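Local coordinates for protein MaoC-like dehydratase (Phytophthora Capsici, PDB 3KH8) that probably catalyses the addition of water to, or its removal from, enoyl-CoA-type thioesters, as hotdog-fold enzymes of the MaoC and hydratase 2 family do, at residues A[50-55]-A[89-94]; A[149-154]-A[192-197]. All coordinates share one frame; numbering follows the deposited sequence.

How the interactions relate
Interaction 1 (50-55 with 89-94) is complete before interaction 2 (149-154 with 192-197) begins, so the two follow one another along the chain. Their centres lie 25 Å apart and their nearest atoms about 11 Å apart, without touching. What joins them is the antiparallel sheet: strand 48-54 pairs with strand 141-154, whose far end carries interaction 2. The first contact is a buried one, where the short helix 91-94 packs on the sheet; the second is a partly buried contact at the end of strand 141-154, where the weakly bonded strand 192-193 pairs with it. One long strand thus pairs with strand 48-54 near its start and with 192-193 at its end.

Interaction 1. Residues A[50-55]-A[89-94]; sequences YTATYN and VCLPFK
Y50 reaches the short helix 91-94 with the end of its side chain: OH lies 3.4 Å from CA of P92 and 3.5 Å from its CB, a van der Waals contact at the proline. CB of Y50 points toward the helix, and the ring continues that way, its hydroxyl ending at the proline. Two residues on, A52 presents its methyl group to L91: CB of A52 lies 4.0 Å from CB of L91 and 4.1 Å from CD2 of L91. The CA atoms of A52 and L91, 6.0 Å apart, are the nearest such pair of the two segments. T53 contributes its carbonyl instead of its side chain. NZ of K94 donates to T53 O at 2.7 Å, the C=O...N angle being 151° and the nitrogen tilted 21° from the carbonyl plane. The lysine runs out extended from a CG anti to its backbone N (chi1 -165°) and bends only at chi4, which turns the ammonium onto the strand. NZ also bonds to S97 O, so two carbonyls grip this buried charge, with D58 a long, weak ion partner. Y54 adds its CB, 4.3 Å from CD2 of L91, while its ring leads away and its OH bonds to D137 O. The strand is paired with strand 141-154 through Y50, A52 and Y54, and F167 of strand 158-169 packs against Y50, L91 and P92; the helix therefore lies on the sheet, with L91 also touching L143, and helix 56-65 flanks Y54 through L59.

Interaction 2. Residues A[149-154]-A[192-197]; sequences VISFYD and KGRKLP
The ring of Y153 lies beside the backbone of 192-194, with K192 O on one face, 4.0 Å above the plane and over its centre. At the ring's edge, in plane, is R194 O, which receives a hydrogen bond from OH of Y153 at 2.7 Å; the hydroxyl stands 45° out of the carbonyl plane, away from the lone-pair directions. CD2 of L196 touches CE2 of Y153 at 3.8 Å, the two side chains lying alongside but running opposite ways. The guanidinium of R194 has CD of P197 over one face, 3.5 Å above its plane, and its NE forms a salt bridge with E162. Nearer the backbone, CD of R194 lies 3.7 Å from CD1 of I150. S151 OG, placed beside its own backbone N by a chi1 of -67°, accepts from R194 N at 3.0 Å and also bonds to E162, so this carboxylate links the serine and the arginine. Between the backbones, F152 N donates to K192 O at 2.8 Å and nearly straight (170°), while the return bond from K192 N to F152 O is longer. The long aliphatic chain of K192 runs to a salt bridge with D40. I150 and S151 both face E162 in a classic beta bulge, and the short, weakly bonded strand 192-193 pairs antiparallel with the end of strand 141-154, through F152 and K192, in the sheet of this hotdog domain.

Interaction 1. Residues A[50-55]-A[89-94]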
loop_
_atom_site.group_PDB
_atom_site.type_symbol
_atom_site.label_atom_id
_atom_site.label_comp_id
_atom_site.label_asym_id
_atom_site.label_seq_id
_atom_site.Cartn_x
_atom_site.Cartn_y
_atom_site.Cartn_z
ATOM N N TYR A 50 -10.235 -23.361 6.469
ATOM C CA TYR A 50 -9.288 -22.877 5.467
ATOM C C TYR A 50 -7.995 -22.399 6.118
ATOM O O TYR A 50 -7.866 -22.392 7.343
ATOM C CB TYR A 50 -9.914 -21.778 4.591
ATOM C CG TYR A 50 -10.275 -20.504 5.326
ATOM C CD1 TYR A 50 -9.400 -19.416 5.340
ATOM C CD2 TYR A 50 -11.492 -20.383 5.999
ATOM C CE1 TYR A 50 -9.725 -18.237 6.012
ATOM C CE2 TYR A 50 -11.826 -19.209 6.678
ATOM C CZ TYR A 50 -10.936 -18.142 6.677
ATOM O OH TYR A 50 -11.256 -16.982 7.337
ATOM N N THR A 51 -7.043 -22.008 5.278
ATOM C CA THR A 51 -5.743 -21.549 5.731
ATOM C C THR A 51 -5.546 -20.094 5.327
ATOM O O THR A 51 -5.935 -19.686 4.233
ATOM C CB THR A 51 -4.616 -22.429 5.149
ATOM O OG1 THR A 51 -4.906 -23.801 5.436
ATOM C CG2 THR A 51 -3.276 -22.079 5.763
ATOM N N ALA A 52 -4.959 -19.318 6.230
ATOM C CA ALA A 52 -4.625 -17.926 5.949
ATOM C C ALA A 52 -3.152 -17.684 6.239
ATOM O O ALA A 52 -2.613 -18.167 7.240
ATOM C CB ALA A 52 -5.499 -16.984 6.762
ATOM N N THR A 53 -2.508 -16.937 5.350
ATOM C CA THR A 53 -1.086 -16.645 5.460
ATOM C C THR A 53 -0.855 -15.165 5.185
ATOM O O THR A 53 -1.443 -14.597 4.265
ATOM C CB THR A 53 -0.270 -17.527 4.478
ATOM O OG1 THR A 53 -0.435 -18.905 4.836
ATOM C CG2 THR A 53 1.218 -17.182 4.510
ATOM N N TYR A 54 -0.018 -14.549 6.012
ATOM C CA TYR A 54 0.390 -13.158 5.839
ATOM C C TYR A 54 1.899 -13.087 6.033
ATOM O O TYR A 54 2.468 -13.877 6.792
ATOM C CB TYR A 54 -0.309 -12.254 6.872
ATOM C CG TYR A 54 0.118 -12.538 8.300
ATOM C CD1 TYR A 54 1.126 -11.789 8.915
ATOM C CD2 TYR A 54 -0.465 -13.577 9.025
ATOM C CE1 TYR A 54 1.531 -12.063 10.213
ATOM C CE2 TYR A 54 -0.066 -13.856 10.322
ATOM C CZ TYR A 54 0.931 -13.103 10.909
ATOM O OH TYR A 54 1.324 -13.392 12.195
ATOM N N ASN A 55 2.547 -12.149 5.346
ATOM C CA ASN A 55 3.946 -11.838 5.641
ATOM C C ASN A 55 4.089 -10.434 6.231
ATOM O O ASN A 55 3.093 -9.721 6.381
ATOM C CB ASN A 55 4.872 -12.086 4.428
ATOM C CG ASN A 55 4.534 -11.228 3.208
ATOM O OD1 ASN A 55 4.059 -10.099 3.322
ATOM N ND2 ASN A 55 4.810 -11.769 2.023
ATOM N N VAL A 89 -9.119 -9.165 10.627
ATOM C CA VAL A 89 -10.339 -8.976 9.820
ATOM C C VAL A 89 -10.108 -9.121 8.314
ATOM O O VAL A 89 -11.045 -9.395 7.563
ATOM C CB VAL A 89 -11.065 -7.614 10.083
ATOM C CG1 VAL A 89 -11.407 -7.466 11.549
ATOM C CG2 VAL A 89 -10.245 -6.415 9.579
ATOM N N CYS A 90 -8.864 -8.919 7.881
ATOM C CA CYS A 90 -8.512 -9.026 6.468
ATOM C C CYS A 90 -8.290 -10.462 6.016
ATOM O O CYS A 90 -8.419 -10.762 4.834
ATOM C CB CYS A 90 -7.259 -8.195 6.167
ATOM S SG CYS A 90 -7.548 -6.432 6.296
ATOM N N LEU A 91 -7.956 -11.341 6.958
ATOM C CA LEU A 91 -7.541 -12.714 6.627
ATOM C C LEU A 91 -8.599 -13.581 5.918
ATOM O O LEU A 91 -8.240 -14.369 5.034
ATOM C CB LEU A 91 -6.945 -13.425 7.850
ATOM C CG LEU A 91 -5.636 -12.849 8.406
ATOM C CD1 LEU A 91 -5.312 -13.448 9.767
ATOM C CD2 LEU A 91 -4.461 -13.039 7.433
ATOM N N PRO A 92 -9.893 -13.436 6.281
ATOM C CA PRO A 92 -10.928 -14.145 5.518
ATOM C C PRO A 92 -11.047 -13.697 4.058
ATOM O O PRO A 92 -11.517 -14.467 3.224
ATOM C CB PRO A 92 -12.218 -13.810 6.278
ATOM C CG PRO A 92 -11.771 -13.496 7.650
ATOM C CD PRO A 92 -10.469 -12.783 7.474
ATOM N N PHE A 93 -10.636 -12.467 3.755
ATOM C CA PHE A 93 -10.584 -11.998 2.370
ATOM C C PHE A 93 -9.336 -12.549 1.670
ATOM O O PHE A 93 -9.398 -13.041 0.538
ATOM C CB PHE A 93 -10.542 -10.468 2.307
ATOM C CG PHE A 93 -11.782 -9.791 2.830
ATOM C CD1 PHE A 93 -12.823 -9.460 1.968
ATOM C CD2 PHE A 93 -11.894 -9.456 4.178
ATOM C CE1 PHE A 93 -13.969 -8.820 2.444
ATOM C CE2 PHE A 93 -13.041 -8.816 4.666
ATOM C CZ PHE A 93 -14.078 -8.501 3.797
ATOM N N LYS A 94 -8.208 -12.451 2.363
ATOM C CA LYS A 94 -6.891 -12.726 1.792
ATOM C C LYS A 94 -6.614 -14.217 1.581
ATOM O O LYS A 94 -6.012 -14.608 0.571
ATOM C CB LYS A 94 -5.810 -12.122 2.693
ATOM C CG LYS A 94 -4.439 -12.028 2.051
ATOM C CD LYS A 94 -3.375 -11.764 3.091
ATOM C CE LYS A 94 -2.016 -11.640 2.442
ATOM N NZ LYS A 94 -1.428 -12.971 2.125
#

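Interaction 2. Residues A[149-154]-A[192-197]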
loop_
_atom_site.group_PDB
_atom_site.type_symbol
_atom_site.label_atom_id
_atom_site.label_comp_id
_atom_site.label_asym_id
_atom_site.label_seq_id
_atom_site.Cartn_x
_atom_site.Cartn_y
_atom_site.Cartn_z
ATOM N N VAL A 149 -21.739 -20.059 10.427
ATOM C CA VAL A 149 -22.885 -19.184 10.685
ATOM C C VAL A 149 -23.455 -19.537 12.061
ATOM O O VAL A 149 -23.843 -20.684 12.298
ATOM C CB VAL A 149 -23.971 -19.314 9.590
ATOM C CG1 VAL A 149 -25.196 -18.465 9.935
ATOM C CG2 VAL A 149 -23.413 -18.910 8.231
ATOM N N ILE A 150 -23.488 -18.555 12.962
ATOM C CA ILE A 150 -23.884 -18.789 14.360
ATOM C C ILE A 150 -25.225 -18.152 14.752
ATOM O O ILE A 150 -25.779 -18.468 15.807
ATOM C CB ILE A 150 -22.778 -18.360 15.368
ATOM C CG1 ILE A 150 -22.454 -16.865 15.227
ATOM C CG2 ILE A 150 -21.533 -19.235 15.197
ATOM C CD1 ILE A 150 -21.626 -16.293 16.366
ATOM N N SER A 151 -25.727 -17.254 13.907
ATOM C CA SER A 151 -27.016 -16.602 14.131
ATOM C C SER A 151 -27.747 -16.312 12.830
ATOM O O SER A 151 -27.129 -15.994 11.814
ATOM C CB SER A 151 -26.843 -15.291 14.907
ATOM O OG SER A 151 -26.394 -15.527 16.227
ATOM N N PHE A 152 -29.072 -16.424 12.882
ATOM C CA PHE A 152 -29.944 -16.012 11.793
ATOM C C PHE A 152 -31.205 -15.429 12.424
ATOM O O PHE A 152 -32.165 -16.153 12.710
ATOM C CB PHE A 152 -30.271 -17.198 10.880
ATOM C CG PHE A 152 -30.642 -16.805 9.476
ATOM C CD1 PHE A 152 -29.656 -16.612 8.511
ATOM C CD2 PHE A 152 -31.974 -16.636 9.114
ATOM C CE1 PHE A 152 -29.992 -16.250 7.210
ATOM C CE2 PHE A 152 -32.321 -16.274 7.813
ATOM C CZ PHE A 152 -31.329 -16.083 6.860
ATOM N N TYR A 153 -31.188 -14.119 12.660
ATOM C CA TYR A 153 -32.244 -13.462 13.423
ATOM C C TYR A 153 -33.192 -12.647 12.560
ATOM O O TYR A 153 -32.767 -11.965 11.626
ATOM C CB TYR A 153 -31.648 -12.568 14.515
ATOM C CG TYR A 153 -31.178 -13.311 15.747
ATOM C CD1 TYR A 153 -32.079 -14.024 16.540
ATOM C CD2 TYR A 153 -29.837 -13.287 16.131
ATOM C CE1 TYR A 153 -31.657 -14.705 17.675
ATOM C CE2 TYR A 153 -29.402 -13.967 17.271
ATOM C CZ TYR A 153 -30.320 -14.671 18.035
ATOM O OH TYR A 153 -29.909 -15.344 19.161
ATOM N N ASP A 154 -34.481 -12.725 12.886
ATOM C CA ASP A 154 -35.483 -11.863 12.277
ATOM C C ASP A 154 -35.551 -10.561 13.070
ATOM O O ASP A 154 -35.950 -10.553 14.238
ATOM C CB ASP A 154 -36.852 -12.555 12.236
ATOM C CG ASP A 154 -37.905 -11.747 11.480
ATOM O OD1 ASP A 154 -37.594 -10.641 10.989
ATOM O OD2 ASP A 154 -39.056 -12.224 11.375
ATOM N N LYS A 192 -33.199 -17.781 15.209
ATOM C CA LYS A 192 -32.363 -18.440 16.214
ATOM C C LYS A 192 -30.908 -18.001 16.066
ATOM O O LYS A 192 -30.496 -17.540 15.000
ATOM C CB LYS A 192 -32.449 -19.965 16.088
ATOM C CG LYS A 192 -33.759 -20.592 16.546
ATOM C CD LYS A 192 -33.657 -22.108 16.515
ATOM C CE LYS A 192 -34.999 -22.774 16.774
ATOM N NZ LYS A 192 -34.843 -24.254 16.880
ATOM N N GLY A 193 -30.136 -18.153 17.140
ATOM C CA GLY A 193 -28.715 -17.825 17.120
ATOM C C GLY A 193 -28.058 -17.864 18.482
ATOM O O GLY A 193 -28.638 -18.364 19.446
ATOM N N ARG A 194 -26.839 -17.335 18.556
ATOM C CA ARG A 194 -26.106 -17.234 19.815
ATOM C C ARG A 194 -26.768 -16.214 20.735
ATOM O O ARG A 194 -27.478 -15.316 20.275
ATOM C CB ARG A 194 -24.647 -16.822 19.566
ATOM C CG ARG A 194 -24.489 -15.469 18.868
ATOM C CD ARG A 194 -23.264 -14.704 19.336
ATOM N NE ARG A 194 -23.191 -13.393 18.689
ATOM C CZ ARG A 194 -22.348 -12.421 19.028
ATOM N NH1 ARG A 194 -21.484 -12.588 20.021
ATOM N NH2 ARG A 194 -22.373 -11.270 18.369
ATOM N N LYS A 195 -26.532 -16.364 22.033
ATOM C CA LYS A 195 -26.925 -15.362 23.010
ATOM C C LYS A 195 -26.112 -14.095 22.745
ATOM O O LYS A 195 -24.885 -14.095 22.876
ATOM C CB LYS A 195 -26.685 -15.890 24.430
ATOM C CG LYS A 195 -26.878 -14.872 25.554
ATOM C CD LYS A 195 -28.341 -14.484 25.739
ATOM C CE LYS A 195 -28.541 -13.660 27.003
ATOM N NZ LYS A 195 -29.845 -12.940 26.994
ATOM N N LEU A 196 -26.803 -13.029 22.349
ATOM C CA LEU A 196 -26.147 -11.774 21.996
ATOM C C LEU A 196 -25.683 -11.014 23.236
ATOM O O LEU A 196 -26.374 -11.017 24.256
ATOM C CB LEU A 196 -27.077 -10.892 21.155
ATOM C CG LEU A 196 -27.716 -11.460 19.882
ATOM C CD1 LEU A 196 -28.718 -10.459 19.315
ATOM C CD2 LEU A 196 -26.678 -11.850 18.822
ATOM N N PRO A 197 -24.506 -10.359 23.154
ATOM C CA PRO A 197 -24.059 -9.494 24.244
ATOM C C PRO A 197 -24.964 -8.268 24.385
ATOM O O PRO A 197 -25.735 -7.959 23.473
ATOM C CB PRO A 197 -22.651 -9.068 23.802
ATOM C CG PRO A 197 -22.660 -9.192 22.329
ATOM C CD PRO A 197 -23.552 -10.363 22.030
#